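Novel antigen receptor (Ginglymostoma cirratum, PDB 4Q97) probably serves as an antigen-binding heavy-chain antibody of the nurse shark immune system, represented here by its first constant domain, C1. Local coordinates at residues E41-S46 against F71-L76. Sequence-based numbering, arbitrary orientation.
Sequences ENIAVS and FSCASL
Glu41 meets Phe71 with the aliphatic root of its side chain laid over the aromatic ring. Glu41 CB stands 4.0 Å from the centroid of the Phe71 ring and only 7° off its normal, a CH-pi contact almost exactly above the ring centre. The backbone joins in: Glu41 N lies 4.0 Å from Phe71 CD2, and CA sits over the same face. Two residues on, the chain turns inward at Ile43. With CG1 placed between the backbone N and the carbonyl carbon (chi1 42°) and the chain then extended, Ile43 CD1 reaches across to Cys73 SG at 3.6 Å, end against end. This sulfur is not part of the domain's disulfide, which joins Cys33 to Cys92; Cys73 packs also on Thr60, Thr61 and Pro63, while Ile43 leans on Tyr38, Val94 and His96. The arrangement belongs to the immunoglobulin C1-set beta sandwich: strands 44-49 and 71-80 come from different sheets, and the two segments run within 17° of each other, meeting through the side chains of alternate residues. Val45 faces Ser75, their CA atoms 7.7 Å apart. Val45 CG1 approaches Ser75 OG at 3.8 Å and lies almost as near to Ser75 CB, a purely van der Waals contact. The buried hydroxyl has its polar partners in Thr60 OG1 and Trp47 NE1, both hydrogen-bonded to it, while Val45 packs as well against Ile35 of strand 28-38.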
ATOM      1  N   GLU A  41      -1.899  10.377  14.825  1.00 37.85           N
ATOM      2  CA  GLU A  41      -2.485   9.338  13.972  1.00 40.84           C
ATOM      3  C   GLU A  41      -3.825   9.728  13.318  1.00 39.64           C
ATOM      4  O   GLU A  41      -4.068   9.384  12.166  1.00 41.59           O
ATOM      5  CB  GLU A  41      -2.603   8.012  14.739  1.00 44.52           C
ATOM      6  CG  GLU A  41      -3.606   8.018  15.878  1.00 48.40           C
ATOM      7  CD  GLU A  41      -3.063   7.358  17.130  1.00 52.60           C
ATOM      8  OE1 GLU A  41      -2.750   8.095  18.088  1.00 56.94           O
ATOM      9  OE2 GLU A  41      -2.937   6.113  17.152  1.00 51.74           O
ATOM     10  N   ASN A  42      -4.672  10.444  14.058  1.00 39.94           N
ATOM     11  CA  ASN A  42      -5.989  10.892  13.586  1.00 39.05           C
ATOM     12  C   ASN A  42      -6.089  11.355  12.133  1.00 34.94           C
ATOM     13  O   ASN A  42      -5.676  12.463  11.794  1.00 34.68           O
ATOM     14  CB  ASN A  42      -6.534  11.992  14.502  1.00 45.92           C
ATOM     15  CG  ASN A  42      -7.576  11.477  15.475  1.00 57.39           C
ATOM     16  OD1 ASN A  42      -8.697  11.987  15.527  1.00 61.55           O
ATOM     17  ND2 ASN A  42      -7.216  10.454  16.245  1.00 58.27           N
ATOM     18  N   ILE A  43      -6.654  10.497  11.289  1.00 34.39           N
ATOM     19  CA  ILE A  43      -6.950  10.842   9.899  1.00 34.52           C
ATOM     20  C   ILE A  43      -8.347  10.385   9.488  1.00 36.50           C
ATOM     21  O   ILE A  43      -8.902   9.452  10.078  1.00 37.93           O
ATOM     22  CB  ILE A  43      -5.921  10.235   8.918  1.00 33.52           C
ATOM     23  CG1 ILE A  43      -5.583   8.792   9.321  1.00 31.75           C
ATOM     24  CG2 ILE A  43      -4.672  11.112   8.832  1.00 33.15           C
ATOM     25  CD1 ILE A  43      -4.780   8.024   8.295  1.00 31.26           C
ATOM     26  N   ALA A  44      -8.908  11.052   8.483  1.00 38.74           N
ATOM     27  CA  ALA A  44     -10.132  10.596   7.823  1.00 40.44           C
ATOM     28  C   ALA A  44      -9.834  10.288   6.356  1.00 40.86           C
ATOM     29  O   ALA A  44      -9.273  11.128   5.642  1.00 41.97           O
ATOM     30  CB  ALA A  44     -11.231  11.643   7.939  1.00 42.14           C
ATOM     31  N   VAL A  45     -10.190   9.078   5.921  1.00 36.17           N
ATOM     32  CA  VAL A  45      -9.985   8.646   4.534  1.00 32.78           C
ATOM     33  C   VAL A  45     -11.325   8.444   3.837  1.00 34.10           C
ATOM     34  O   VAL A  45     -12.238   7.833   4.394  1.00 36.83           O
ATOM     35  CB  VAL A  45      -9.187   7.322   4.432  1.00 30.40           C
ATOM     36  CG1 VAL A  45      -8.716   7.083   3.001  1.00 26.74           C
ATOM     37  CG2 VAL A  45      -8.003   7.321   5.382  1.00 29.33           C
ATOM     38  N   SER A  46     -11.426   8.950   2.612  1.00 34.29           N
ATOM     39  CA  SER A  46     -12.635   8.791   1.803  1.00 35.19           C
ATOM     40  C   SER A  46     -12.309   8.706   0.314  1.00 34.84           C
ATOM     41  O   SER A  46     -11.482   9.463  -0.200  1.00 35.90           O
ATOM     42  CB  SER A  46     -13.625   9.925   2.067  1.00 35.63           C
ATOM     43  OG  SER A  46     -13.021  11.181   1.842  1.00 32.20           O
ATOM     44  N   PHE A  71       3.496   7.832  11.344  1.00 32.47           N
ATOM     45  CA  PHE A  71       2.521   6.817  11.031  1.00 31.94           C
ATOM     46  C   PHE A  71       2.356   6.700   9.526  1.00 31.88           C
ATOM     47  O   PHE A  71       2.299   7.703   8.811  1.00 31.26           O
ATOM     48  CB  PHE A  71       1.182   7.125  11.698  1.00 33.97           C
ATOM     49  CG  PHE A  71       1.217   7.043  13.199  1.00 35.25           C
ATOM     50  CD1 PHE A  71       1.068   5.821  13.848  1.00 34.87           C
ATOM     51  CD2 PHE A  71       1.393   8.192  13.964  1.00 35.65           C
ATOM     52  CE1 PHE A  71       1.096   5.746  15.231  1.00 35.59           C
ATOM     53  CE2 PHE A  71       1.419   8.125  15.347  1.00 36.93           C
ATOM     54  CZ  PHE A  71       1.273   6.898  15.983  1.00 37.66           C
ATOM     55  N   SER A  72       2.313   5.459   9.057  1.00 31.30           N
ATOM     56  CA  SER A  72       1.919   5.160   7.692  1.00 28.23           C
ATOM     57  C   SER A  72       0.758   4.185   7.729  1.00 28.01           C
ATOM     58  O   SER A  72       0.685   3.323   8.608  1.00 28.76           O
ATOM     59  CB  SER A  72       3.076   4.543   6.912  1.00 27.57           C
ATOM     60  OG  SER A  72       4.153   5.452   6.774  1.00 28.53           O
ATOM     61  N   CYS A  73      -0.162   4.335   6.787  1.00 25.14           N
ATOM     62  CA  CYS A  73      -1.196   3.334   6.590  1.00 24.88           C
ATOM     63  C   CYS A  73      -1.562   3.306   5.123  1.00 23.73           C
ATOM     64  O   CYS A  73      -1.174   4.200   4.367  1.00 22.99           O
ATOM     65  CB  CYS A  73      -2.417   3.598   7.478  1.00 26.74           C
ATOM     66  SG  CYS A  73      -3.541   4.887   6.907  1.00 27.90           S
ATOM     67  N   ALA A  74      -2.287   2.270   4.719  1.00 24.11           N
ATOM     68  CA  ALA A  74      -2.735   2.152   3.340  1.00 24.17           C
ATOM     69  C   ALA A  74      -4.240   1.937   3.307  1.00 26.03           C
ATOM     70  O   ALA A  74      -4.791   1.198   4.132  1.00 27.64           O
ATOM     71  CB  ALA A  74      -2.011   1.012   2.639  1.00 21.38           C
ATOM     72  N   SER A  75      -4.902   2.608   2.368  1.00 25.79           N
ATOM     73  CA  SER A  75      -6.311   2.359   2.102  1.00 26.42           C
ATOM     74  C   SER A  75      -6.442   1.621   0.776  1.00 28.11           C
ATOM     75  O   SER A  75      -5.982   2.103  -0.266  1.00 33.32           O
ATOM     76  CB  SER A  75      -7.118   3.657   2.086  1.00 26.36           C
ATOM     77  OG  SER A  75      -8.506   3.372   2.031  1.00 26.51           O
ATOM     78  N   LEU A  76      -7.074   0.453   0.828  1.00 28.24           N
ATOM     79  CA  LEU A  76      -7.114  -0.470  -0.301  1.00 28.93           C
ATOM     80  C   LEU A  76      -8.491  -0.568  -0.945  1.00 30.35           C
ATOM     81  O   LEU A  76      -9.458  -0.967  -0.297  1.00 30.34           O
ATOM     82  CB  LEU A  76      -6.669  -1.857   0.160  1.00 29.08           C
ATOM     83  CG  LEU A  76      -5.172  -2.025   0.391  1.00 31.16           C
ATOM     84  CD1 LEU A  76      -4.884  -3.177   1.341  1.00 28.34           C
ATOM     85  CD2 LEU A  76      -4.497  -2.231  -0.953  1.00 33.70           C
TER